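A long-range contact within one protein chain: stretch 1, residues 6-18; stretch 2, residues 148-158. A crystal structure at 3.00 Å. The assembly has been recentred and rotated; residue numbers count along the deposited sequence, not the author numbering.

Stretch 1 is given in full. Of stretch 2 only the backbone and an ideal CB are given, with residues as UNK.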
ATOM      1  N   ARG D   6     -11.240 -30.347  -0.592  1.00124.28           N
ATOM      2  CA  ARG D   6     -10.410 -29.150  -0.534  1.00124.85           C
ATOM      3  C   ARG D   6      -9.204 -29.254  -1.462  1.00114.76           C
ATOM      4  O   ARG D   6      -9.258 -28.828  -2.615  1.00109.74           O
ATOM      5  CB  ARG D   6      -9.939 -28.895   0.898  1.00134.14           C
ATOM      6  CG  ARG D   6     -11.061 -28.637   1.888  1.00138.37           C
ATOM      7  CD  ARG D   6     -10.512 -28.412   3.287  1.00138.65           C
ATOM      8  NE  ARG D   6      -9.829 -29.596   3.802  1.00142.81           N
ATOM      9  CZ  ARG D   6     -10.395 -30.499   4.596  1.00146.30           C
ATOM     10  NH1 ARG D   6     -11.658 -30.353   4.972  1.00147.38           N
ATOM     11  NH2 ARG D   6      -9.699 -31.546   5.016  1.00147.26           N
ATOM     12  N   CYS D   7      -8.119 -29.822  -0.948  1.00107.08           N
ATOM     13  CA  CYS D   7      -6.886 -29.946  -1.716  1.00 96.18           C
ATOM     14  C   CYS D   7      -6.093 -31.186  -1.316  1.00 94.79           C
ATOM     15  O   CYS D   7      -6.428 -31.863  -0.345  1.00 95.93           O
ATOM     16  CB  CYS D   7      -6.029 -28.689  -1.554  1.00 93.58           C
ATOM     17  SG  CYS D   7      -5.733 -28.198   0.158  1.00147.42           S
ATOM     18  N   GLU D   8      -5.038 -31.475  -2.073  1.00 93.99           N
ATOM     19  CA  GLU D   8      -4.241 -32.680  -1.862  1.00 96.27           C
ATOM     20  C   GLU D   8      -3.442 -32.635  -0.560  1.00 86.37           C
ATOM     21  O   GLU D   8      -3.314 -31.585   0.070  1.00 82.15           O
ATOM     22  CB  GLU D   8      -3.296 -32.903  -3.045  1.00104.67           C
ATOM     23  CG  GLU D   8      -3.978 -32.890  -4.406  1.00106.15           C
ATOM     24  CD  GLU D   8      -4.843 -34.112  -4.648  1.00109.71           C
ATOM     25  OE1 GLU D   8      -4.665 -35.123  -3.936  1.00113.11           O
ATOM     26  OE2 GLU D   8      -5.701 -34.061  -5.553  1.00109.39           O
ATOM     27  N   LYS D   9      -2.906 -33.789  -0.172  1.00 80.41           N
ATOM     28  CA  LYS D   9      -2.079 -33.912   1.023  1.00 86.32           C
ATOM     29  C   LYS D   9      -0.785 -33.124   0.868  1.00 84.78           C
ATOM     30  O   LYS D   9      -0.295 -32.514   1.820  1.00 82.32           O
ATOM     31  CB  LYS D   9      -1.754 -35.384   1.278  1.00 97.16           C
ATOM     32  CG  LYS D   9      -0.852 -35.639   2.474  1.00 97.44           C
ATOM     33  CD  LYS D   9      -0.368 -37.081   2.489  1.00100.03           C
ATOM     34  CE  LYS D   9      -1.531 -38.055   2.370  1.00103.70           C
ATOM     35  NZ  LYS D   9      -1.063 -39.462   2.228  1.00110.68           N
HETATM   36  N   MSE D  10      -0.237 -33.146  -0.343  1.00 87.82           N
HETATM   37  CA  MSE D  10       1.020 -32.473  -0.645  1.00 91.05           C
HETATM   38  C   MSE D  10       0.893 -30.956  -0.520  1.00 88.05           C
HETATM   39  O   MSE D  10       1.825 -30.280  -0.081  1.00 85.24           O
HETATM   40  CB  MSE D  10       1.489 -32.853  -2.053  1.00 95.56           C
HETATM   41  CG  MSE D  10       2.794 -32.202  -2.482  1.00 95.44           C
HETATM   42 SE   MSE D  10       3.360 -32.738  -4.271  1.00243.41          SE
HETATM   43  CE  MSE D  10       3.574 -34.652  -3.968  1.00104.40           C
ATOM     44  N   GLU D  11      -0.268 -30.432  -0.903  1.00 89.21           N
ATOM     45  CA  GLU D  11      -0.512 -28.992  -0.877  1.00 85.85           C
ATOM     46  C   GLU D  11      -0.594 -28.449   0.546  1.00 88.11           C
ATOM     47  O   GLU D  11      -0.153 -27.333   0.820  1.00 82.26           O
ATOM     48  CB  GLU D  11      -1.798 -28.659  -1.637  1.00 81.31           C
ATOM     49  CG  GLU D  11      -1.815 -29.146  -3.075  1.00 86.56           C
ATOM     50  CD  GLU D  11      -3.090 -28.769  -3.802  1.00 96.68           C
ATOM     51  OE1 GLU D  11      -3.515 -27.599  -3.694  1.00100.89           O
ATOM     52  OE2 GLU D  11      -3.672 -29.645  -4.477  1.00 95.64           O
ATOM     53  N   GLU D  12      -1.157 -29.243   1.451  1.00 96.18           N
ATOM     54  CA  GLU D  12      -1.315 -28.826   2.840  1.00 96.46           C
ATOM     55  C   GLU D  12      -0.003 -28.913   3.615  1.00 94.94           C
ATOM     56  O   GLU D  12       0.102 -28.404   4.731  1.00 99.92           O
ATOM     57  CB  GLU D  12      -2.391 -29.662   3.536  1.00102.87           C
ATOM     58  CG  GLU D  12      -3.786 -29.498   2.954  1.00111.39           C
ATOM     59  CD  GLU D  12      -4.827 -30.313   3.696  1.00122.23           C
ATOM     60  OE1 GLU D  12      -4.497 -30.876   4.763  1.00127.60           O
ATOM     61  OE2 GLU D  12      -5.976 -30.394   3.213  1.00123.11           O
ATOM     62  N   GLU D  13       0.998 -29.557   3.020  1.00 90.03           N
ATOM     63  CA  GLU D  13       2.283 -29.756   3.685  1.00 86.45           C
ATOM     64  C   GLU D  13       3.403 -28.917   3.069  1.00 86.01           C
ATOM     65  O   GLU D  13       4.457 -28.733   3.680  1.00 93.02           O
ATOM     66  CB  GLU D  13       2.671 -31.239   3.680  1.00 86.83           C
ATOM     67  CG  GLU D  13       1.698 -32.145   4.426  1.00 95.71           C
ATOM     68  CD  GLU D  13       2.223 -33.560   4.587  1.00103.99           C
ATOM     69  OE1 GLU D  13       3.412 -33.795   4.279  1.00103.08           O
ATOM     70  OE2 GLU D  13       1.450 -34.439   5.024  1.00108.58           O
ATOM     71  N   THR D  14       3.176 -28.410   1.861  1.00 74.12           N
ATOM     72  CA  THR D  14       4.170 -27.586   1.183  1.00 64.98           C
ATOM     73  C   THR D  14       4.050 -26.131   1.619  1.00 61.20           C
ATOM     74  O   THR D  14       3.130 -25.429   1.204  1.00 61.29           O
ATOM     75  CB  THR D  14       4.013 -27.653  -0.348  1.00 62.95           C
ATOM     76  OG1 THR D  14       4.022 -29.021  -0.777  1.00 74.19           O
ATOM     77  CG2 THR D  14       5.144 -26.901  -1.034  1.00 50.77           C
ATOM     78  N   TRP D  15       4.982 -25.681   2.454  1.00 57.94           N
ATOM     79  CA  TRP D  15       4.975 -24.302   2.934  1.00 61.76           C
ATOM     80  C   TRP D  15       5.998 -23.440   2.200  1.00 61.12           C
ATOM     81  O   TRP D  15       7.143 -23.846   2.013  1.00 64.26           O
ATOM     82  CB  TRP D  15       5.221 -24.261   4.443  1.00 57.68           C
ATOM     83  CG  TRP D  15       4.020 -24.649   5.247  1.00 60.32           C
ATOM     84  CD1 TRP D  15       3.501 -25.901   5.392  1.00 68.39           C
ATOM     85  CD2 TRP D  15       3.187 -23.776   6.019  1.00 55.50           C
ATOM     86  NE1 TRP D  15       2.393 -25.864   6.206  1.00 67.74           N
ATOM     87  CE2 TRP D  15       2.180 -24.571   6.604  1.00 57.20           C
ATOM     88  CE3 TRP D  15       3.195 -22.403   6.275  1.00 65.95           C
ATOM     89  CZ2 TRP D  15       1.192 -24.035   7.427  1.00 58.70           C
ATOM     90  CZ3 TRP D  15       2.212 -21.873   7.092  1.00 75.12           C
ATOM     91  CH2 TRP D  15       1.225 -22.688   7.658  1.00 72.27           C
ATOM     92  N   LYS D  16       5.576 -22.251   1.785  1.00 40.30           N
ATOM     93  CA  LYS D  16       6.454 -21.343   1.057  1.00 48.17           C
ATOM     94  C   LYS D  16       6.611 -20.004   1.772  1.00 58.14           C
ATOM     95  O   LYS D  16       5.656 -19.477   2.345  1.00 62.25           O
ATOM     96  CB  LYS D  16       5.940 -21.122  -0.368  1.00 50.08           C
ATOM     97  CG  LYS D  16       5.839 -22.394  -1.187  1.00 56.84           C
ATOM     98  CD  LYS D  16       5.602 -22.096  -2.657  1.00 64.37           C
ATOM     99  CE  LYS D  16       5.603 -23.376  -3.478  1.00 76.66           C
ATOM    100  NZ  LYS D  16       5.431 -23.106  -4.932  1.00 84.51           N
ATOM    101  N   LEU D  17       7.822 -19.458   1.729  1.00 55.51           N
ATOM    102  CA  LEU D  17       8.111 -18.185   2.377  1.00 52.54           C
ATOM    103  C   LEU D  17       8.654 -17.158   1.391  1.00 57.27           C
ATOM    104  O   LEU D  17       9.614 -17.423   0.666  1.00 62.19           O
ATOM    105  CB  LEU D  17       9.110 -18.379   3.519  1.00 48.69           C
ATOM    106  CG  LEU D  17       9.605 -17.102   4.212  1.00 47.34           C
ATOM    107  CD1 LEU D  17       8.447 -16.336   4.831  1.00 44.05           C
ATOM    108  CD2 LEU D  17      10.657 -17.431   5.259  1.00 48.13           C
ATOM    109  N   LYS D  18       8.031 -15.984   1.371  1.00 50.52           N
ATOM    110  CA  LYS D  18       8.498 -14.884   0.540  1.00 45.76           C
ATOM    111  C   LYS D  18       8.552 -13.591   1.339  1.00 53.84           C
ATOM    112  O   LYS D  18       7.540 -13.139   1.874  1.00 58.50           O
ATOM    113  CB  LYS D  18       7.596 -14.695  -0.677  1.00 47.78           C
ATOM    114  CG  LYS D  18       7.967 -13.487  -1.525  1.00 61.71           C
ATOM    115  CD  LYS D  18       7.006 -13.300  -2.687  1.00 82.44           C
ATOM    116  CE  LYS D  18       7.038 -14.490  -3.630  1.00 95.00           C
ATOM    117  NZ  LYS D  18       6.110 -14.302  -4.778  1.00 95.19           N
ATOM    118  N   UNK D 148       5.262  -9.458   3.528  1.00 66.69           N
ATOM    119  CA  UNK D 148       5.489 -10.758   4.147  1.00 58.56           C
ATOM    120  C   UNK D 148       4.401 -11.761   3.771  1.00 64.10           C
ATOM    121  O   UNK D 148       3.210 -11.447   3.804  1.00 74.39           O
ATOM    122  CB  UNK D 148       5.560 -10.611   5.668  1.00 58.56           C
ATOM    123  N   UNK D 149       4.825 -12.966   3.403  1.00 61.07           N
ATOM    124  CA  UNK D 149       3.903 -14.021   3.002  1.00 56.20           C
ATOM    125  C   UNK D 149       4.445 -15.395   3.382  1.00 59.32           C
ATOM    126  O   UNK D 149       5.545 -15.773   2.975  1.00 67.74           O
ATOM    127  CB  UNK D 149       3.641 -13.955   1.496  1.00 56.20           C
ATOM    128  N   UNK D 150       3.667 -16.138   4.163  1.00 49.64           N
ATOM    129  CA  UNK D 150       4.095 -17.441   4.658  1.00 52.68           C
ATOM    130  C   UNK D 150       2.891 -18.354   4.875  1.00 56.26           C
ATOM    131  O   UNK D 150       2.208 -18.262   5.895  1.00 58.04           O
ATOM    132  CB  UNK D 150       4.887 -17.287   5.958  1.00 52.68           C
ATOM    133  N   UNK D 151       2.637 -19.234   3.911  1.00 52.15           N
ATOM    134  CA  UNK D 151       1.496 -20.141   3.974  1.00 54.65           C
ATOM    135  C   UNK D 151       1.676 -21.322   3.029  1.00 55.61           C
ATOM    136  O   UNK D 151       2.574 -21.322   2.191  1.00 55.45           O
ATOM    137  CB  UNK D 151       0.204 -19.394   3.639  1.00 54.65           C
ATOM    138  N   UNK D 152       0.819 -22.327   3.170  1.00 58.81           N
ATOM    139  CA  UNK D 152       0.891 -23.506   2.313  1.00 58.43           C
ATOM    140  C   UNK D 152       0.135 -23.333   0.999  1.00 63.04           C
ATOM    141  O   UNK D 152      -0.614 -22.371   0.825  1.00 72.01           O
ATOM    142  CB  UNK D 152       0.342 -24.722   3.061  1.00 58.43           C
ATOM    143  N   UNK D 153       0.336 -24.271   0.078  1.00 59.71           N
ATOM    144  CA  UNK D 153      -0.248 -24.179  -1.257  1.00 61.81           C
ATOM    145  C   UNK D 153      -1.771 -24.282  -1.255  1.00 67.87           C
ATOM    146  O   UNK D 153      -2.431 -23.783  -2.165  1.00 77.99           O
ATOM    147  CB  UNK D 153       0.334 -25.277  -2.150  1.00 61.81           C
ATOM    148  N   UNK D 154      -2.323 -24.927  -0.233  1.00 67.23           N
ATOM    149  CA  UNK D 154      -3.769 -25.066  -0.119  1.00 67.97           C
ATOM    150  C   UNK D 154      -4.424 -23.723   0.187  1.00 74.22           C
ATOM    151  O   UNK D 154      -5.332 -23.288  -0.520  1.00 68.69           O
ATOM    152  CB  UNK D 154      -4.122 -26.086   0.965  1.00 67.97           C
ATOM    153  N   UNK D 155      -3.955 -23.074   1.250  1.00 79.52           N
ATOM    154  CA  UNK D 155      -4.508 -21.793   1.675  1.00 75.05           C
ATOM    155  C   UNK D 155      -4.241 -20.685   0.660  1.00 73.27           C
ATOM    156  O   UNK D 155      -5.047 -19.768   0.508  1.00 77.07           O
ATOM    157  CB  UNK D 155      -3.929 -21.400   3.035  1.00 75.05           C
ATOM    158  N   UNK D 156      -3.107 -20.775  -0.028  1.00 68.35           N
ATOM    159  CA  UNK D 156      -2.761 -19.801  -1.058  1.00 68.05           C
ATOM    160  C   UNK D 156      -3.731 -19.910  -2.230  1.00 75.79           C
ATOM    161  O   UNK D 156      -4.130 -18.905  -2.820  1.00 82.84           O
ATOM    162  CB  UNK D 156      -1.321 -20.006  -1.534  1.00 68.05           C
ATOM    163  N   UNK D 157      -4.109 -21.142  -2.556  1.00 71.32           N
ATOM    164  CA  UNK D 157      -5.045 -21.407  -3.641  1.00 68.66           C
ATOM    165  C   UNK D 157      -6.458 -20.957  -3.275  1.00 64.13           C
ATOM    166  O   UNK D 157      -7.241 -20.576  -4.144  1.00 61.25           O
ATOM    167  CB  UNK D 157      -5.041 -22.896  -3.992  1.00 68.66           C
ATOM    168  N   UNK D 158      -6.775 -20.998  -1.986  1.00 60.51           N
ATOM    169  CA  UNK D 158      -8.118 -20.666  -1.520  1.00 62.14           C
ATOM    170  C   UNK D 158      -8.288 -19.191  -1.171  1.00 57.80           C
ATOM    171  O   UNK D 158      -9.402 -18.727  -0.933  1.00 66.98           O
ATOM    172  CB  UNK D 158      -8.463 -21.519  -0.298  1.00 62.14           C
TER

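Position 148 lies in a strand that begins earlier in the chain and runs antiparallel to 15-18. Its CA-to-CB bond points away from stretch 1, so many side chains would fit. It is Tyr148, whose hydroxyl is hydrogen-bonded elsewhere in the structure.

Position 149 pairs with Lys18: its N donates to Lys18 O (3.1 Å), and its O accepts from Lys18 N (3.0 Å). CB lies on the sheet face of Lys16 and Lys18. A small or polar residue would suit, and it is Ser149.

At position 150, CB lies on the face of Trp15 and Leu17. The ideal CB is 3.9 Å from Leu17 CD1 and 5.4 Å from Trp15 CE3. A large apolar side chain, aliphatic or aromatic, would suit. It is Phe150. Its CD1 reaches Leu17 CB at 3.5 Å, and Trp15 CE3 lies over one face of its ring, 4.0 Å from CE2. The two ring planes meet obliquely, at 50°.

Position 151 returns to the face of Lys16. Its O accepts a nearly straight bond from Lys16 N (3.2 Å), whereas its N gives only a weak one to Lys16 O (3.4 Å). No side-chain partner is evident, so many residues would do. It is Met151, as selenomethionine.

At position 152 the strand ends and a helix begins. The ideal CB is 3.4 Å from Thr14 O and 3.9 Å from Trp15 NE1. Ser, Thr, Asp or Asn could cap the helix; a side-chain donor could also use nearby carbonyls. It is Asn152. OD1 caps the helix by accepting from the N of position 155 (3.1 Å). ND2 bonds weakly to Glu12 O (3.3 Å), and CB sits over the five-membered ring of Trp15.

Position 153 points toward stretch 1, and its N donates to Thr14 O (3.2 Å). Lys16 is nearby, so an acid is attractive, though Gln would also fit. It is Glu153, with a long salt bridge from OE2 to Lys16 NZ (3.6 Å).

At position 154 the ideal CB is 2.8 Å from Cys7 SG, too close for anything but a covalent partner. Only cysteine suits. Cys154 SG bonds Cys7 SG at 2.0 Å, tying the helix to the start of stretch 1.

Position 155 has nothing of stretch 1 near its CB, so many side chains would suit; it is Glu155.

Position 156 is similarly unconstrained by stretch 1, and many side chains would suit. Arg156 pairs with Glu153, NH2 to OE1 at 2.4 Å, which is very short.

Position 157 points toward stretch 1, its ideal CB 5.0 Å from Glu11 OE1. A long basic residue is favoured, Lys or Arg. Lys157 NZ makes a salt bridge to Glu11 OE1 (2.9 Å).

Position 158 points toward stretch 1 without reaching it, so stretch 1 does little to decide the residue; it is Leu158.

Stretch 2 (148-158) YSFMNECERKL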
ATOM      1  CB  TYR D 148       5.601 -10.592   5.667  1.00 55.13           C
ATOM      2  CG  TYR D 148       5.129 -11.771   6.490  1.00 57.46           C
ATOM      3  CD1 TYR D 148       5.841 -12.963   6.511  1.00 63.97           C
ATOM      4  CD2 TYR D 148       3.985 -11.677   7.272  1.00 48.87           C
ATOM      5  CE1 TYR D 148       5.416 -14.035   7.271  1.00 78.87           C
ATOM      6  CE2 TYR D 148       3.552 -12.742   8.037  1.00 59.73           C
ATOM      7  CZ  TYR D 148       4.271 -13.919   8.032  1.00 85.05           C
ATOM      8  OH  TYR D 148       3.846 -14.985   8.791  1.00102.56           O
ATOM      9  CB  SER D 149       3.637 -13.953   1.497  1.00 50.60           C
ATOM     10  OG  SER D 149       2.686 -14.929   1.105  1.00 70.38           O
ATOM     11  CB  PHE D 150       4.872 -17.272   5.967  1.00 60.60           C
ATOM     12  CG  PHE D 150       5.570 -18.520   6.430  1.00 74.45           C
ATOM     13  CD1 PHE D 150       6.465 -19.173   5.603  1.00 75.97           C
ATOM     14  CD2 PHE D 150       5.347 -19.026   7.699  1.00 82.47           C
ATOM     15  CE1 PHE D 150       7.118 -20.315   6.024  1.00 73.29           C
ATOM     16  CE2 PHE D 150       5.998 -20.170   8.129  1.00 83.30           C
ATOM     17  CZ  PHE D 150       6.884 -20.815   7.289  1.00 75.16           C
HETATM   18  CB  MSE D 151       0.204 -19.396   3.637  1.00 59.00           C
HETATM   19  CG  MSE D 151       0.247 -18.660   2.310  1.00 58.82           C
HETATM   20 SE   MSE D 151      -1.342 -17.576   1.996  1.00145.38          SE
HETATM   21  CE  MSE D 151      -0.763 -16.660   0.373  1.00 81.73           C
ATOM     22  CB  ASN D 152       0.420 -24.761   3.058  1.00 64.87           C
ATOM     23  CG  ASN D 152      -0.939 -24.584   3.707  1.00 74.03           C
ATOM     24  OD1 ASN D 152      -1.744 -23.758   3.278  1.00 84.71           O
ATOM     25  ND2 ASN D 152      -1.202 -25.367   4.747  1.00 69.68           N
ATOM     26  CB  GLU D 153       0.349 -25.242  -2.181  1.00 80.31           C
ATOM     27  CG  GLU D 153       1.769 -24.940  -2.629  1.00 91.19           C
ATOM     28  CD  GLU D 153       1.855 -23.680  -3.466  1.00101.50           C
ATOM     29  OE1 GLU D 153       1.373 -23.697  -4.618  1.00105.57           O
ATOM     30  OE2 GLU D 153       2.399 -22.672  -2.970  1.00103.35           O
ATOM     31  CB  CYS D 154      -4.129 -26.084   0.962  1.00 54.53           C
ATOM     32  SG  CYS D 154      -5.901 -26.410   1.112  1.00115.69           S
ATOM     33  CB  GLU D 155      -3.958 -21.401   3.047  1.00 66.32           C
ATOM     34  CG  GLU D 155      -4.521 -22.223   4.196  1.00 80.46           C
ATOM     35  CD  GLU D 155      -3.886 -21.874   5.526  1.00 94.68           C
ATOM     36  OE1 GLU D 155      -2.853 -21.174   5.524  1.00 98.26           O
ATOM     37  OE2 GLU D 155      -4.421 -22.297   6.573  1.00 98.55           O
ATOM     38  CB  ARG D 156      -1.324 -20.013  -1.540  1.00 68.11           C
ATOM     39  CG  ARG D 156      -0.850 -18.986  -2.559  1.00 83.46           C
ATOM     40  CD  ARG D 156       0.486 -19.378  -3.173  1.00 99.15           C
ATOM     41  NE  ARG D 156       0.409 -20.656  -3.876  1.00111.51           N
ATOM     42  CZ  ARG D 156       0.014 -20.794  -5.137  1.00118.10           C
ATOM     43  NH1 ARG D 156      -0.348 -19.732  -5.843  1.00115.87           N
ATOM     44  NH2 ARG D 156      -0.023 -21.998  -5.693  1.00123.01           N
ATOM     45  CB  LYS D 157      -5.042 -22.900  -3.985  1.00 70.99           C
ATOM     46  CG  LYS D 157      -5.932 -23.283  -5.156  1.00 77.48           C
ATOM     47  CD  LYS D 157      -5.868 -24.777  -5.436  1.00 79.85           C
ATOM     48  CE  LYS D 157      -6.277 -25.588  -4.218  1.00 73.93           C
ATOM     49  NZ  LYS D 157      -6.254 -27.051  -4.492  1.00 74.85           N
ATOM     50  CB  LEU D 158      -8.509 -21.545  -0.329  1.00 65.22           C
ATOM     51  CG  LEU D 158      -8.858 -22.995  -0.677  1.00 67.02           C
ATOM     52  CD1 LEU D 158      -9.308 -23.760   0.559  1.00 56.20           C
ATOM     53  CD2 LEU D 158      -9.930 -23.030  -1.755  1.00 55.74           C
TER
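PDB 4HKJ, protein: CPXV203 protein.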